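Aldehyde dehydrogenase (Trypanosoma brucei, PDB 5MYP) probably oxidises aldehydes using NAD+, as other members of the aldehyde dehydrogenase family do. Local coordinates at residues Ile247-Gly250 with Lys251-Ala255; Glu281-Lys284 with Ala285-Asp289. All coordinates share one frame; numbering follows the deposited sequence.

Contacts 1 and 2 are the C-terminal turns of two neighbouring helices, 240-252 and 272-287. Their centres lie about 12 Å apart, and contact 1 is the deeper of the two. They meet directly by apolar packing. I252 CD1 reaches M286 CB at 3.7 Å, and M248 CB lies 3.9 Å from A282 CB. M286 SD also comes within 3.9 Å of the backbone N of W249. Contact 1 is the one nearer the predicted active site: the side chain of I253 is about 10 Å from that of C259. Contact 2 lies away from the annotated sites.

Contact 1: residues Ile247-Gly250 with Lys251-Ala255; sequences IMWG and KIINA
I247-G250 and K251-A255 form the last turn of helix 240-252 and its exit. This helix is the crossover of the beta-alpha-beta unit made with strands 229-232 and 264-268. K251 N bonds to I247 O, with a second, weak bond to M248 O. I252 N bonds to M248 O at 2.8 Å. I253 N bonds to W249 O, with an N-H...O angle of 165°. I253 is then the first residue to leave helical angles, and A255 N closes a short turn on I252 O. N254 N is hydrogen-bonded to E71 OE2. A water donates to both G250 O and I253 O, at 2.7 Å from G250 O, and so bridges the helix end.

The chain of M248 is bent and runs forward along the helix to I252. With chi1 at -175°, its CG lies anti to the backbone N and comes 3.5 Å from I252 CD1. The bend at chi2 then puts M248 SD 3.8 Å from I252 CG1. P349 and L279 also pack on M248. The chain of K251 leads away, and its NZ is held by the carbonyl oxygens of P262 and I370.

W249 and I253 cross at an angle on another side of the helix. The indole also meets the second subunit: R473 there makes a cation-pi contact, and F474 there packs edge-to-face. The two branches of I253 meet different parts of the indole. CG2 sits close to the pyrrole part, 3.3 Å from W249 NE1. CG1 lies between the backbone N and carbonyl carbon of I253 (chi1 61°) and touches G250 O at 3.4 Å. From there CD1 extends over one ring face toward its rim, 4.1 Å from W249 CZ2.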
ATOM      1  N   ILE A 247     -26.214 -16.405  10.317  1.00 15.71           N
ATOM      2  CA  ILE A 247     -25.721 -16.929   9.033  1.00 15.84           C
ATOM      3  C   ILE A 247     -26.744 -16.676   7.922  1.00 15.98           C
ATOM      4  O   ILE A 247     -26.389 -16.170   6.856  1.00 16.03           O
ATOM      5  CB  ILE A 247     -25.381 -18.442   9.109  1.00 15.61           C
ATOM      6  CG1 ILE A 247     -24.179 -18.671  10.030  1.00 15.54           C
ATOM      7  CG2 ILE A 247     -25.080 -19.015   7.720  1.00 15.74           C
ATOM      8  CD1 ILE A 247     -23.977 -20.108  10.470  1.00 15.64           C
ATOM      9  N   MET A 248     -28.007 -17.017   8.183  1.00 16.22           N
ATOM     10  CA  MET A 248     -29.067 -16.889   7.183  1.00 16.42           C
ATOM     11  C   MET A 248     -29.332 -15.427   6.818  1.00 16.32           C
ATOM     12  O   MET A 248     -29.555 -15.119   5.648  1.00 15.84           O
ATOM     13  CB  MET A 248     -30.353 -17.579   7.667  1.00 16.61           C
ATOM     14  CG  MET A 248     -31.501 -17.625   6.667  1.00 16.91           C
ATOM     15  SD  MET A 248     -31.097 -18.254   5.018  1.00 17.24           S
ATOM     16  CE  MET A 248     -30.483 -19.886   5.416  1.00 17.16           C
ATOM     17  N   TRP A 249     -29.292 -14.533   7.807  1.00 16.60           N
ATOM     18  CA  TRP A 249     -29.415 -13.092   7.540  1.00 16.82           C
ATOM     19  C   TRP A 249     -28.321 -12.610   6.580  1.00 16.54           C
ATOM     20  O   TRP A 249     -28.613 -11.935   5.595  1.00 16.27           O
ATOM     21  CB  TRP A 249     -29.372 -12.265   8.836  1.00 17.15           C
ATOM     22  CG  TRP A 249     -29.174 -10.800   8.563  1.00 17.38           C
ATOM     23  CD1 TRP A 249     -30.106  -9.920   8.100  1.00 17.65           C
ATOM     24  CD2 TRP A 249     -27.955 -10.065   8.687  1.00 17.63           C
ATOM     25  NE1 TRP A 249     -29.548  -8.674   7.942  1.00 17.73           N
ATOM     26  CE2 TRP A 249     -28.226  -8.735   8.295  1.00 17.69           C
ATOM     27  CE3 TRP A 249     -26.657 -10.399   9.092  1.00 17.68           C
ATOM     28  CZ2 TRP A 249     -27.247  -7.738   8.304  1.00 17.68           C
ATOM     29  CZ3 TRP A 249     -25.683  -9.405   9.098  1.00 17.72           C
ATOM     30  CH2 TRP A 249     -25.986  -8.091   8.710  1.00 17.62           C
ATOM     31  N   GLY A 250     -27.072 -12.966   6.877  1.00 16.36           N
ATOM     32  CA  GLY A 250     -25.927 -12.607   6.028  1.00 16.24           C
ATOM     33  C   GLY A 250     -26.036 -13.101   4.594  1.00 16.01           C
ATOM     34  O   GLY A 250     -25.508 -12.470   3.677  1.00 15.96           O
ATOM     35  N   LYS A 251     -26.715 -14.229   4.408  1.00 15.93           N
ATOM     36  CA  LYS A 251     -26.963 -14.801   3.083  1.00 16.05           C
ATOM     37  C   LYS A 251     -28.163 -14.168   2.378  1.00 16.15           C
ATOM     38  O   LYS A 251     -28.134 -13.981   1.163  1.00 16.27           O
ATOM     39  CB  LYS A 251     -27.172 -16.317   3.212  1.00 16.02           C
ATOM     40  CG  LYS A 251     -27.034 -17.101   1.917  1.00 16.10           C
ATOM     41  CD  LYS A 251     -25.651 -16.929   1.314  1.00 16.15           C
ATOM     42  CE  LYS A 251     -25.247 -18.113   0.457  1.00 16.20           C
ATOM     43  NZ  LYS A 251     -23.896 -17.911  -0.133  1.00 16.23           N
ATOM     44  N   ILE A 252     -29.213 -13.846   3.134  1.00 16.23           N
ATOM     45  CA  ILE A 252     -30.456 -13.301   2.566  1.00 16.43           C
ATOM     46  C   ILE A 252     -30.295 -11.861   2.051  1.00 16.27           C
ATOM     47  O   ILE A 252     -30.892 -11.504   1.032  1.00 15.86           O
ATOM     48  CB  ILE A 252     -31.641 -13.431   3.570  1.00 16.73           C
ATOM     49  CG1 ILE A 252     -32.121 -14.889   3.599  1.00 16.93           C
ATOM     50  CG2 ILE A 252     -32.810 -12.509   3.209  1.00 17.07           C
ATOM     51  CD1 ILE A 252     -33.135 -15.198   4.683  1.00 17.07           C
ATOM     52  N   ILE A 253     -29.515 -11.041   2.752  1.00 16.34           N
ATOM     53  CA  ILE A 253     -29.301  -9.653   2.321  1.00 16.56           C
ATOM     54  C   ILE A 253     -28.717  -9.607   0.904  1.00 16.35           C
ATOM     55  O   ILE A 253     -27.770 -10.339   0.585  1.00 15.81           O
ATOM     56  CB  ILE A 253     -28.441  -8.819   3.312  1.00 17.05           C
ATOM     57  CG1 ILE A 253     -27.032  -9.404   3.502  1.00 17.31           C
ATOM     58  CG2 ILE A 253     -29.164  -8.676   4.649  1.00 17.07           C
ATOM     59  CD1 ILE A 253     -26.163  -8.597   4.439  1.00 17.60           C
ATOM     60  N   ASN A 254     -29.341  -8.794   0.051  1.00 16.04           N
ATOM     61  CA  ASN A 254     -28.974  -8.661  -1.361  1.00 16.19           C
ATOM     62  C   ASN A 254     -28.960  -9.988  -2.153  1.00 16.03           C
ATOM     63  O   ASN A 254     -28.249 -10.114  -3.158  1.00 15.90           O
ATOM     64  CB  ASN A 254     -27.624  -7.927  -1.469  1.00 16.22           C
ATOM     65  CG  ASN A 254     -27.519  -7.056  -2.706  1.00 16.45           C
ATOM     66  OD1 ASN A 254     -28.497  -6.450  -3.146  1.00 16.63           O
ATOM     67  ND2 ASN A 254     -26.323  -6.973  -3.261  1.00 16.53           N
ATOM     68  N   ALA A 255     -29.768 -10.957  -1.711  1.00 16.10           N
ATOM     69  CA  ALA A 255     -29.812 -12.303  -2.300  1.00 16.13           C
ATOM     70  C   ALA A 255     -28.422 -12.952  -2.424  1.00 16.06           C
ATOM     71  O   ALA A 255     -28.086 -13.536  -3.455  1.00 15.98           O
ATOM     72  CB  ALA A 255     -30.522 -12.258  -3.645  1.00 16.06           C
TER
HETATM   73  O   HOH W   1     -25.442 -11.427   1.192  1.00 16.28           O

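Contact 2: residues Glu281-Lys284 with Ala285-Asp289; sequences EARK and AMLGD
Four backbone hydrogen bonds tie E281-K284 to A285-D289 at the C-terminal end of helix 272-287, just before helix 289-296. They join residues four apart. A285 N reaches E281 O at 3.0 Å and is the straightest, at 166°. M286 N to A282 O and L287 N to R283 O follow at similar length. The last, G288 N to K284 O, is 2.9 Å long but more bent, at 142°. G288 is the first residue to leave helical angles, with positive phi (87°). At its backbone angles a CB would press on the carbonyl oxygen of L287, which suits glycine. G288 is also the N-cap residue of the next helix.

Apolar contact is modest. R283 CG lies 3.8 Å from L287 CD1, and the two chains slant across each other. The CG of L287 rests against the carbonyl oxygen of R283 at 3.5 Å. M286 is extended beyond CG and runs back along the helix; its CG stands beside the backbone N, anti to the carbonyl carbon. This CG passes 3.4 Å from A282 O, and M286 CE ends 4.4 Å from A282 CB.

The charged ends find partners beyond the turn. The guanidinium of R283 uses NH2 for a salt bridge to E339 and a hydrogen bond to P349 O. D289 OD2 forms a salt bridge with K293, within helix 289-296.

Several elements surround the turn. L292 of helix 289-296 packs on R283 and L287. Strand 346-353 supplies A348 to R283 and P349 to L287. M286 faces E245 of helix 240-252 and F474 of the second subunit.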
ATOM      1  N   GLU A 281     -35.385 -23.202   9.477  1.00 19.34           N
ATOM      2  CA  GLU A 281     -36.331 -22.434  10.296  1.00 19.77           C
ATOM      3  C   GLU A 281     -36.095 -20.930  10.194  1.00 18.96           C
ATOM      4  O   GLU A 281     -37.053 -20.169  10.053  1.00 18.47           O
ATOM      5  CB  GLU A 281     -36.293 -22.876  11.770  1.00 20.86           C
ATOM      6  CG  GLU A 281     -36.837 -24.278  12.025  1.00 22.35           C
ATOM      7  CD  GLU A 281     -38.250 -24.479  11.494  1.00 23.78           C
ATOM      8  OE1 GLU A 281     -39.124 -23.629  11.781  1.00 25.58           O
ATOM      9  OE2 GLU A 281     -38.486 -25.480  10.779  1.00 25.19           O
ATOM     10  N   ALA A 282     -34.828 -20.514  10.253  1.00 18.35           N
ATOM     11  CA  ALA A 282     -34.464 -19.103  10.085  1.00 17.91           C
ATOM     12  C   ALA A 282     -34.918 -18.551   8.729  1.00 17.78           C
ATOM     13  O   ALA A 282     -35.448 -17.439   8.656  1.00 17.50           O
ATOM     14  CB  ALA A 282     -32.962 -18.915  10.255  1.00 17.86           C
ATOM     15  N   ARG A 283     -34.721 -19.339   7.670  1.00 17.76           N
ATOM     16  CA  ARG A 283     -35.128 -18.952   6.313  1.00 18.07           C
ATOM     17  C   ARG A 283     -36.637 -18.711   6.201  1.00 18.93           C
ATOM     18  O   ARG A 283     -37.061 -17.704   5.625  1.00 18.63           O
ATOM     19  CB  ARG A 283     -34.702 -20.013   5.296  1.00 17.49           C
ATOM     20  CG  ARG A 283     -34.795 -19.568   3.846  1.00 17.33           C
ATOM     21  CD  ARG A 283     -34.472 -20.712   2.897  1.00 17.20           C
ATOM     22  NE  ARG A 283     -35.611 -21.627   2.735  1.00 16.80           N
ATOM     23  CZ  ARG A 283     -36.159 -22.015   1.579  1.00 16.66           C
ATOM     24  NH1 ARG A 283     -37.203 -22.841   1.600  1.00 16.63           N
ATOM     25  NH2 ARG A 283     -35.685 -21.613   0.400  1.00 16.45           N
ATOM     26  N   LYS A 284     -37.430 -19.641   6.738  1.00 20.10           N
ATOM     27  CA  LYS A 284     -38.899 -19.514   6.760  1.00 21.55           C
ATOM     28  C   LYS A 284     -39.338 -18.261   7.505  1.00 21.16           C
ATOM     29  O   LYS A 284     -40.194 -17.520   7.021  1.00 21.31           O
ATOM     30  CB  LYS A 284     -39.555 -20.734   7.423  1.00 22.93           C
ATOM     31  CG  LYS A 284     -39.472 -22.018   6.616  1.00 24.26           C
ATOM     32  CD  LYS A 284     -40.014 -23.214   7.397  1.00 25.30           C
ATOM     33  CE  LYS A 284     -39.332 -24.515   7.000  1.00 26.06           C
ATOM     34  NZ  LYS A 284     -39.424 -24.799   5.540  1.00 26.97           N
ATOM     35  N   ALA A 285     -38.747 -18.041   8.677  1.00 20.90           N
ATOM     36  CA  ALA A 285     -39.038 -16.865   9.501  1.00 21.09           C
ATOM     37  C   ALA A 285     -38.758 -15.546   8.772  1.00 21.20           C
ATOM     38  O   ALA A 285     -39.599 -14.644   8.783  1.00 21.13           O
ATOM     39  CB  ALA A 285     -38.245 -16.923  10.798  1.00 20.97           C
ATOM     40  N   MET A 286     -37.602 -15.449   8.117  1.00 20.92           N
ATOM     41  CA  MET A 286     -37.181 -14.200   7.467  1.00 21.34           C
ATOM     42  C   MET A 286     -37.900 -13.898   6.147  1.00 21.63           C
ATOM     43  O   MET A 286     -38.189 -12.738   5.860  1.00 21.35           O
ATOM     44  CB  MET A 286     -35.664 -14.190   7.256  1.00 21.39           C
ATOM     45  CG  MET A 286     -34.896 -14.106   8.559  1.00 21.30           C
ATOM     46  SD  MET A 286     -33.103 -14.118   8.345  1.00 21.43           S
ATOM     47  CE  MET A 286     -32.582 -14.489  10.017  1.00 21.38           C
ATOM     48  N   LEU A 287     -38.180 -14.923   5.346  1.00 21.90           N
ATOM     49  CA  LEU A 287     -38.825 -14.725   4.041  1.00 22.53           C
ATOM     50  C   LEU A 287     -40.347 -14.783   4.103  1.00 22.84           C
ATOM     51  O   LEU A 287     -41.017 -14.171   3.266  1.00 22.43           O
ATOM     52  CB  LEU A 287     -38.311 -15.749   3.029  1.00 22.71           C
ATOM     53  CG  LEU A 287     -36.806 -15.691   2.763  1.00 23.04           C
ATOM     54  CD1 LEU A 287     -36.389 -16.783   1.797  1.00 23.37           C
ATOM     55  CD2 LEU A 287     -36.374 -14.322   2.243  1.00 23.09           C
ATOM     56  N   GLY A 288     -40.882 -15.515   5.079  1.00 23.28           N
ATOM     57  CA  GLY A 288     -42.328 -15.679   5.234  1.00 24.19           C
ATOM     58  C   GLY A 288     -42.873 -16.834   4.415  1.00 24.78           C
ATOM     59  O   GLY A 288     -42.341 -17.166   3.357  1.00 23.93           O
ATOM     60  N   ASP A 289     -43.964 -17.418   4.906  1.00 25.73           N
ATOM     61  CA  ASP A 289     -44.576 -18.611   4.318  1.00 26.16           C
ATOM     62  C   ASP A 289     -45.153 -18.336   2.926  1.00 24.56           C
ATOM     63  O   ASP A 289     -44.931 -19.119   1.996  1.00 23.63           O
ATOM     64  CB  ASP A 289     -45.669 -19.148   5.259  1.00 27.64           C
ATOM     65  CG  ASP A 289     -46.226 -20.504   4.828  1.00 29.73           C
ATOM     66  OD1 ASP A 289     -45.445 -21.407   4.453  1.00 31.87           O
ATOM     67  OD2 ASP A 289     -47.461 -20.676   4.890  1.00 31.91           O
TER